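Glyoxalase/Bleomycin resistance protein/dioxygenase domain (Frankia sp., PDB 2RK0) is of unknown function but belongs to the glyoxalase/bleomycin resistance/dioxygenase superfamily, whose members include metal-dependent enzymes and drug-binding resistance proteins. Local coordinates at residues Phe114-Ala117 / Asp118-Leu122; Glu81-Thr84 / Asp85-Leu89; Trp29-Leu32 / Val33-Arg36; Leu65-Glu68 / Thr69-Gly72. All blocks are in the same frame, centred on the assembly; numbering follows the deposited sequence.

Contact 1 of 4, residues Phe114-Ala117 / Asp118-Leu122; sequences FRDA and DNIAL
D116 folds its carboxylate into the turn that joins strands 109-115 and 121-127 and meets D118 and I120. Its CG sits between the backbone N and the carbonyl carbon, chi1 71°, which brings OD1 over the turn. D118 N donates to D116 OD1 at 2.8 Å, which closes an Asx turn. I120 N donates to the same D116 OD1 at 2.9 Å. They arrive from opposite faces of the carboxylate. The backbone makes a type I turn from D116 to N119, closed by N119 N to D116 O at 2.8 Å. D116 OD2 lies against I120 CD1 and is hydrogen-bonded to Y23 OH. D118 OD1 accepts from R14 N. A water donates to D118 OD2 and, weakly, to D116 OD2.

R115 lies on the same face of the hairpin as A121. Its chain bends at chi2, -77°, and carries the guanidinium over that residue. A121 CB lies over one guanidinium face. At the edge, nearly in plane, R115 NH1 gives a fairly straight bond to N119 O of 3.0 Å. On the opposite face of the hairpin, F114 and L122 form a hydrogen-bonded antiparallel pair. L122 CB sits over the F114 ring, 3.9 Å from its centroid, a CH-pi contact. F114 CE1 touches L122 CD1 at 3.6 Å.

The chemistry divides between the strand pair and the turn. Apolar packing fills the F114 and L122 side, against W22 and Y23 of helix 16-27. In the turn, one buried carboxylate oxygen is gripped by two backbone N-H groups, which should fix the rotation of D116 and the shape of the hairpin.

Contact 2 of 4, residues Glu81-Thr84 / Asp85-Leu89; sequences ESMT and DLDVL
E81 and D85 meet at the start of helix 83-96, where the chain leaves strand 72-80. E81 N makes a weak bond to D85 OD2 at 3.1 Å. The E81 side chain runs on and gives OE1 to the backbone N of S2 of the second subunit.

S82 N makes the firmer bond to D85 OD2, at 3.0 Å and 154°. It meets the oxygen on its anti side, somewhat out of the carboxylate plane. D85 has CG beside its backbone N, chi1 -71°, which turns the carboxylate back toward the residues before the helix. D85 N makes a weak bond to S82 O.

M83 is a selenomethionine. M83 O accepts from D87 N at 2.9 Å. Its chain bends at chi2 and chi3 and sets M83 SE 4.2 Å from L86 CD1. Both side chains pack on W110 and L126 of the neighbouring strands. The flank of M83 CG also passes D87 OD1 at 3.8 Å.

T84 O takes V88 N at 2.8 Å, a regular helical bond. T84 CG2 and V88 CG2 touch lightly at 4.0 Å on the outer side.

D85 OD2 therefore serves the helix start and the dimer together, because S2 N of the second subunit also donates to it. The concentration of backbone N-H groups there would be expected to stabilise the negative charge of D85, which lies near that of E81.

Contact 3 of 4, residues Trp29-Leu32 / Val33-Arg36; sequences WKEL and VRGR
E31 and R34 face each other on the same side of strand 30-36, at its bulge, and their charged ends meet side-on. R34 uses NE and NH2, one for each carboxylate oxygen. R34 NH2 reaches E31 OE1 at 3.0 Å with an angle of 167°. R34 NE reaches E31 OE2 at 3.1 Å. Both oxygens lie close to the guanidinium plane. The match is not flat, because the carboxylate is turned 32° from that plane. OE1 is met on its syn side, whereas OE2 is met from above the carboxylate plane.

The E31 chain runs out straight, with CG opposite the backbone N. R34 bends at chi3, 57°, and this turns its NE edge to the acid. The lower part of R34 also lies along the acid, with R34 CG 3.5 Å from E31 OE2.

Residues three apart in a regular strand point to opposite faces. Here L32 and V33 both pair with H44 of strand 40-46, a classic beta bulge. The extra residue puts E31 and R34 on one side, where both touch C20 of helix 16-27.

R34 NH1 forms a second salt bridge with D17. One arginine thus links two acids and ties the edge strand to the helix by charge.

Contact 4 of 4, residues Leu65-Glu68 / Thr69-Gly72; sequences LFDE and TRPG
The backbone of D67 to R70 turns back as a type I beta turn, closed by R70 N to D67 O at 2.9 Å.

D67 has CG anti to the backbone N, chi1 -177°, and its carboxylate lies over the turn. D67 OD1 takes two bonds from T69. T69 N donates to D67 OD1 at 2.9 Å, which makes an Asx turn within the beta turn. T69 OG1 donates to D67 OD1 at 2.6 Å. Both come from the same face of the carboxylate, each well out of its plane. The T69 hydroxyl sits between its own N and carbonyl carbon, chi1 65°, and so reaches the same oxygen as the amide.

R70 crosses D67 at an angle, with R70 CG on D67 CB at 3.7 Å. R70 NE is 3.8 Å from D67 OD2, which is a long salt bridge, and the two planes are 55° apart. The stronger partner of R70 is D64 of the second subunit, bridged by NH1.

The loop lies at the dimer interface. E68 O accepts from the hydroxyl of T12 of the second subunit, and G72 pairs antiparallel with a strand of that chain. D67 holds the turn in shape with OD1, while its other oxygen gives R70 only a loose charge contact. The arginine's firm charge pairing is thus made across the interface.

Contact 1 is partly buried and lies nearest the centre of the chain. Contacts 2, 3 and 4 are surface contacts. Contacts 1, 2 and 3 all pack on helix 16-27, and contact 2 packs on the strands of the contact 1 hairpin. In contacts 1 and 4 an aspartate makes an Asx turn, but D116 is buried in a hairpin and D67 sits in a loop at the dimer interface. These two touch through F66 and a weak ion pair between R115 and E68. Contact 2 lies on the opposite side of the chain's centre from contact 4, yet both meet the second subunit. Contact 3 touches no other chain of the assembly; there paired charges replace carboxylate-to-backbone bonds.

Contact 1 of 4, residues Phe114-Ala117 / Asp118-Leu122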
# COMPACT_ATOMS: atom_id res chain seq x y z
N PHE A 114 -0.08 12.88 -5.72
CA PHE A 114 -1.11 12.83 -6.74
C PHE A 114 -2.19 11.80 -6.42
O PHE A 114 -2.06 11.00 -5.49
CB PHE A 114 -0.47 12.55 -8.11
CG PHE A 114 0.33 11.27 -8.18
CD1 PHE A 114 -0.17 10.15 -8.84
CD2 PHE A 114 1.60 11.19 -7.59
CE1 PHE A 114 0.57 8.96 -8.93
CE2 PHE A 114 2.35 10.01 -7.67
CZ PHE A 114 1.84 8.89 -8.34
N ARG A 115 -3.27 11.82 -7.20
CA ARG A 115 -4.38 10.90 -6.99
C ARG A 115 -4.68 10.13 -8.25
O ARG A 115 -4.46 10.62 -9.35
CB ARG A 115 -5.63 11.69 -6.60
CG ARG A 115 -5.45 12.64 -5.45
CD ARG A 115 -5.43 11.91 -4.14
NE ARG A 115 -5.36 12.84 -3.01
CZ ARG A 115 -6.07 12.71 -1.90
NH1 ARG A 115 -6.91 11.69 -1.77
NH2 ARG A 115 -5.93 13.60 -0.91
N ASP A 116 -5.19 8.91 -8.11
CA ASP A 116 -5.52 8.15 -9.30
C ASP A 116 -6.97 8.43 -9.66
O ASP A 116 -7.60 9.30 -9.04
CB ASP A 116 -5.27 6.65 -9.09
CG ASP A 116 -6.27 5.99 -8.15
OD1 ASP A 116 -7.19 6.66 -7.62
OD2 ASP A 116 -6.12 4.77 -7.96
N ALA A 117 -7.50 7.72 -10.64
CA ALA A 117 -8.88 7.92 -11.09
C ALA A 117 -9.93 7.81 -9.98
O ALA A 117 -11.01 8.39 -10.09
CB ALA A 117 -9.19 6.94 -12.21
N ASP A 118 -9.61 7.08 -8.91
CA ASP A 118 -10.53 6.93 -7.79
C ASP A 118 -10.16 7.84 -6.61
O ASP A 118 -10.65 7.68 -5.50
CB ASP A 118 -10.57 5.48 -7.33
CG ASP A 118 -11.38 4.61 -8.26
OD1 ASP A 118 -12.60 4.52 -8.06
OD2 ASP A 118 -10.80 4.03 -9.21
N ASN A 119 -9.27 8.79 -6.87
CA ASN A 119 -8.82 9.72 -5.85
C ASN A 119 -7.97 9.06 -4.77
O ASN A 119 -7.77 9.63 -3.70
CB ASN A 119 -10.01 10.40 -5.19
CG ASN A 119 -9.76 11.86 -4.94
OD1 ASN A 119 -10.05 12.39 -3.86
ND2 ASN A 119 -9.23 12.54 -5.95
N ILE A 120 -7.48 7.86 -5.04
CA ILE A 120 -6.64 7.18 -4.06
C ILE A 120 -5.34 7.99 -3.95
O ILE A 120 -4.76 8.39 -4.97
CB ILE A 120 -6.35 5.74 -4.51
CG1 ILE A 120 -7.67 4.97 -4.57
CG2 ILE A 120 -5.33 5.09 -3.57
CD1 ILE A 120 -7.55 3.54 -5.07
N ALA A 121 -4.90 8.25 -2.73
CA ALA A 121 -3.70 9.04 -2.49
C ALA A 121 -2.39 8.30 -2.74
O ALA A 121 -2.09 7.31 -2.08
CB ALA A 121 -3.72 9.60 -1.07
N LEU A 122 -1.62 8.82 -3.70
CA LEU A 122 -0.33 8.26 -4.08
C LEU A 122 0.76 9.33 -3.99
O LEU A 122 0.48 10.54 -4.00
CB LEU A 122 -0.38 7.74 -5.51
CG LEU A 122 -1.48 6.73 -5.83
CD1 LEU A 122 -1.48 6.43 -7.34
CD2 LEU A 122 -1.26 5.46 -5.01
O HOH W 1 -8.16 4.11 -9.79
O HOH W 2 -8.92 12.22 -8.83

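Contact 2 of 4, residues Glu81-Thr84 / Asp85-Leu89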
# COMPACT_ATOMS: atom_id res chain seq x y z
N GLU A 81 14.05 7.10 -8.89
CA GLU A 81 15.50 7.26 -8.91
C GLU A 81 16.09 8.63 -9.17
O GLU A 81 17.15 8.95 -8.64
CB GLU A 81 16.07 6.26 -9.92
CG GLU A 81 15.66 4.83 -9.62
CD GLU A 81 16.11 3.85 -10.67
OE1 GLU A 81 15.97 4.16 -11.88
OE2 GLU A 81 16.60 2.76 -10.29
N SER A 82 15.41 9.46 -9.97
CA SER A 82 15.95 10.79 -10.25
C SER A 82 14.85 11.82 -10.37
O SER A 82 13.67 11.47 -10.41
CB SER A 82 16.74 10.77 -11.56
OG SER A 82 15.86 10.55 -12.64
N MSE A 83 15.24 13.09 -10.43
CA MSE A 83 14.31 14.19 -10.56
C MSE A 83 13.53 14.06 -11.87
O MSE A 83 12.35 14.40 -11.93
CB MSE A 83 15.06 15.52 -10.55
CG MSE A 83 14.16 16.74 -10.51
SE MSE A 83 13.36 16.90 -8.76
CE MSE A 83 14.90 17.36 -7.68
N THR A 84 14.19 13.57 -12.91
CA THR A 84 13.55 13.40 -14.21
C THR A 84 12.31 12.52 -14.09
O THR A 84 11.32 12.76 -14.77
CB THR A 84 14.52 12.79 -15.24
OG1 THR A 84 15.57 13.74 -15.51
CG2 THR A 84 13.80 12.46 -16.53
N ASP A 85 12.37 11.52 -13.23
CA ASP A 85 11.21 10.65 -13.03
C ASP A 85 10.03 11.50 -12.55
O ASP A 85 8.90 11.31 -13.00
CB ASP A 85 11.52 9.57 -11.99
CG ASP A 85 12.49 8.53 -12.51
OD1 ASP A 85 12.34 8.11 -13.68
OD2 ASP A 85 13.40 8.12 -11.75
N LEU A 86 10.29 12.43 -11.64
CA LEU A 86 9.24 13.30 -11.11
C LEU A 86 8.76 14.27 -12.18
O LEU A 86 7.56 14.54 -12.29
CB LEU A 86 9.77 14.08 -9.90
CG LEU A 86 10.11 13.21 -8.67
CD1 LEU A 86 10.49 14.09 -7.49
CD2 LEU A 86 8.91 12.34 -8.32
N ASP A 87 9.70 14.79 -12.97
CA ASP A 87 9.37 15.73 -14.03
C ASP A 87 8.43 15.05 -15.02
O ASP A 87 7.46 15.64 -15.46
CB ASP A 87 10.63 16.19 -14.77
CG ASP A 87 11.58 16.98 -13.89
OD1 ASP A 87 11.17 17.43 -12.80
OD2 ASP A 87 12.75 17.15 -14.30
N VAL A 88 8.74 13.80 -15.36
CA VAL A 88 7.93 13.06 -16.31
C VAL A 88 6.54 12.78 -15.74
O VAL A 88 5.53 12.92 -16.45
CB VAL A 88 8.61 11.72 -16.69
CG1 VAL A 88 7.68 10.90 -17.58
CG2 VAL A 88 9.93 12.00 -17.43
N LEU A 89 6.47 12.41 -14.47
CA LEU A 89 5.19 12.14 -13.82
C LEU A 89 4.31 13.39 -13.86
O LEU A 89 3.13 13.32 -14.20
CB LEU A 89 5.38 11.72 -12.36
CG LEU A 89 5.55 10.24 -12.06
CD1 LEU A 89 5.94 10.05 -10.59
CD2 LEU A 89 4.25 9.51 -12.37
O HOH W 3 16.04 8.29 -13.55

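Contact 3 of 4, residues Trp29-Leu32 / Val33-Arg36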
# COMPACT_ATOMS: atom_id res chain seq x y z
N TRP A 29 2.27 1.11 -15.83
CA TRP A 29 1.82 -0.16 -15.26
C TRP A 29 1.56 -1.03 -16.48
O TRP A 29 1.00 -0.56 -17.46
CB TRP A 29 0.50 0.07 -14.51
CG TRP A 29 -0.18 -1.16 -13.97
CD1 TRP A 29 0.12 -1.83 -12.82
CD2 TRP A 29 -1.35 -1.79 -14.50
NE1 TRP A 29 -0.80 -2.83 -12.59
CE2 TRP A 29 -1.71 -2.82 -13.61
CE3 TRP A 29 -2.14 -1.57 -15.64
CZ2 TRP A 29 -2.83 -3.64 -13.82
CZ3 TRP A 29 -3.25 -2.39 -15.85
CH2 TRP A 29 -3.58 -3.41 -14.94
N LYS A 30 1.98 -2.29 -16.42
CA LYS A 30 1.75 -3.20 -17.54
C LYS A 30 0.89 -4.37 -17.10
O LYS A 30 1.29 -5.16 -16.25
CB LYS A 30 3.06 -3.74 -18.10
CG LYS A 30 2.84 -4.76 -19.22
CD LYS A 30 4.14 -5.40 -19.68
CE LYS A 30 3.86 -6.48 -20.74
NZ LYS A 30 5.09 -7.19 -21.17
N GLU A 31 -0.29 -4.48 -17.70
CA GLU A 31 -1.22 -5.55 -17.38
C GLU A 31 -0.69 -6.90 -17.83
O GLU A 31 -0.29 -7.06 -18.99
CB GLU A 31 -2.57 -5.28 -18.05
CG GLU A 31 -3.68 -6.21 -17.64
CD GLU A 31 -4.96 -6.00 -18.44
OE1 GLU A 31 -5.41 -4.84 -18.57
OE2 GLU A 31 -5.52 -7.00 -18.94
N LEU A 32 -0.68 -7.88 -16.93
CA LEU A 32 -0.20 -9.22 -17.27
C LEU A 32 -1.36 -10.19 -17.45
O LEU A 32 -1.25 -11.16 -18.19
CB LEU A 32 0.74 -9.75 -16.18
CG LEU A 32 2.07 -9.02 -15.97
CD1 LEU A 32 2.96 -9.86 -15.09
CD2 LEU A 32 2.75 -8.76 -17.31
N VAL A 33 -2.47 -9.92 -16.77
CA VAL A 33 -3.63 -10.78 -16.87
C VAL A 33 -4.80 -10.20 -16.11
O VAL A 33 -4.63 -9.63 -15.03
CB VAL A 33 -3.34 -12.20 -16.32
CG1 VAL A 33 -2.90 -12.12 -14.86
CG2 VAL A 33 -4.58 -13.07 -16.46
N ARG A 34 -6.00 -10.30 -16.68
CA ARG A 34 -7.17 -9.80 -16.00
C ARG A 34 -8.16 -10.95 -15.92
O ARG A 34 -8.24 -11.78 -16.83
CB ARG A 34 -7.78 -8.60 -16.72
CG ARG A 34 -8.35 -8.88 -18.09
CD ARG A 34 -9.23 -7.72 -18.50
NE ARG A 34 -8.50 -6.46 -18.47
CZ ARG A 34 -9.07 -5.26 -18.49
NH1 ARG A 34 -10.39 -5.15 -18.52
NH2 ARG A 34 -8.32 -4.16 -18.48
N GLY A 35 -8.90 -11.01 -14.82
CA GLY A 35 -9.84 -12.10 -14.68
C GLY A 35 -11.07 -11.76 -13.89
O GLY A 35 -11.41 -10.60 -13.65
N ARG A 36 -11.74 -12.82 -13.46
CA ARG A 36 -12.96 -12.70 -12.70
C ARG A 36 -12.82 -13.47 -11.40
O ARG A 36 -12.27 -14.58 -11.38
CB ARG A 36 -14.11 -13.26 -13.54
CG ARG A 36 -15.46 -13.26 -12.86
CD ARG A 36 -15.95 -11.86 -12.59
NE ARG A 36 -17.16 -11.90 -11.78
CZ ARG A 36 -17.76 -10.84 -11.27
NH1 ARG A 36 -17.27 -9.63 -11.47
NH2 ARG A 36 -18.86 -11.00 -10.55

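Contact 4 of 4, residues Leu65-Glu68 / Thr69-Gly72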
# COMPACT_ATOMS: atom_id res chain seq x y z
N LEU A 65 -16.59 6.39 -1.39
CA LEU A 65 -15.44 7.04 -2.01
C LEU A 65 -14.17 6.75 -1.23
O LEU A 65 -14.23 6.34 -0.06
CB LEU A 65 -15.65 8.56 -2.03
CG LEU A 65 -16.90 9.17 -2.66
CD1 LEU A 65 -16.85 10.68 -2.52
CD2 LEU A 65 -16.98 8.77 -4.11
N PHE A 66 -13.02 6.97 -1.86
CA PHE A 66 -11.77 6.78 -1.13
C PHE A 66 -11.85 7.79 0.01
O PHE A 66 -12.15 8.97 -0.21
CB PHE A 66 -10.55 7.09 -1.99
CG PHE A 66 -9.27 7.12 -1.20
CD1 PHE A 66 -8.71 5.94 -0.73
CD2 PHE A 66 -8.67 8.33 -0.88
CE1 PHE A 66 -7.56 5.96 0.05
CE2 PHE A 66 -7.52 8.37 -0.10
CZ PHE A 66 -6.96 7.17 0.37
N ASP A 67 -11.57 7.34 1.22
CA ASP A 67 -11.62 8.22 2.38
C ASP A 67 -10.50 7.83 3.34
O ASP A 67 -10.66 6.87 4.10
CB ASP A 67 -12.98 8.08 3.06
CG ASP A 67 -13.16 9.02 4.23
OD1 ASP A 67 -12.16 9.62 4.69
OD2 ASP A 67 -14.30 9.15 4.71
N GLU A 68 -9.40 8.57 3.32
CA GLU A 68 -8.26 8.27 4.19
C GLU A 68 -8.58 8.22 5.68
O GLU A 68 -7.76 7.72 6.45
CB GLU A 68 -7.11 9.27 3.97
CG GLU A 68 -7.53 10.72 4.02
CD GLU A 68 -7.83 11.26 2.64
OE1 GLU A 68 -6.88 11.60 1.89
OE2 GLU A 68 -9.03 11.33 2.29
N THR A 69 -9.73 8.74 6.10
CA THR A 69 -10.07 8.70 7.53
C THR A 69 -10.65 7.34 7.93
O THR A 69 -10.94 7.11 9.10
CB THR A 69 -11.08 9.80 7.92
OG1 THR A 69 -12.33 9.57 7.26
CG2 THR A 69 -10.54 11.19 7.55
N ARG A 70 -10.84 6.46 6.94
CA ARG A 70 -11.38 5.11 7.15
C ARG A 70 -10.22 4.11 7.17
O ARG A 70 -9.25 4.26 6.43
CB ARG A 70 -12.33 4.75 6.01
CG ARG A 70 -13.51 5.68 5.88
CD ARG A 70 -14.53 5.40 6.96
NE ARG A 70 -15.44 6.53 7.16
CZ ARG A 70 -16.67 6.41 7.63
NH1 ARG A 70 -17.16 5.22 7.95
NH2 ARG A 70 -17.42 7.50 7.79
N PRO A 71 -10.32 3.06 8.01
CA PRO A 71 -9.24 2.07 8.07
C PRO A 71 -8.90 1.51 6.70
O PRO A 71 -9.78 1.27 5.87
CB PRO A 71 -9.80 1.01 9.02
CG PRO A 71 -10.73 1.80 9.90
CD PRO A 71 -11.43 2.68 8.90
N GLY A 72 -7.61 1.29 6.47
CA GLY A 72 -7.18 0.78 5.19
C GLY A 72 -6.01 1.62 4.74
O GLY A 72 -5.12 1.93 5.54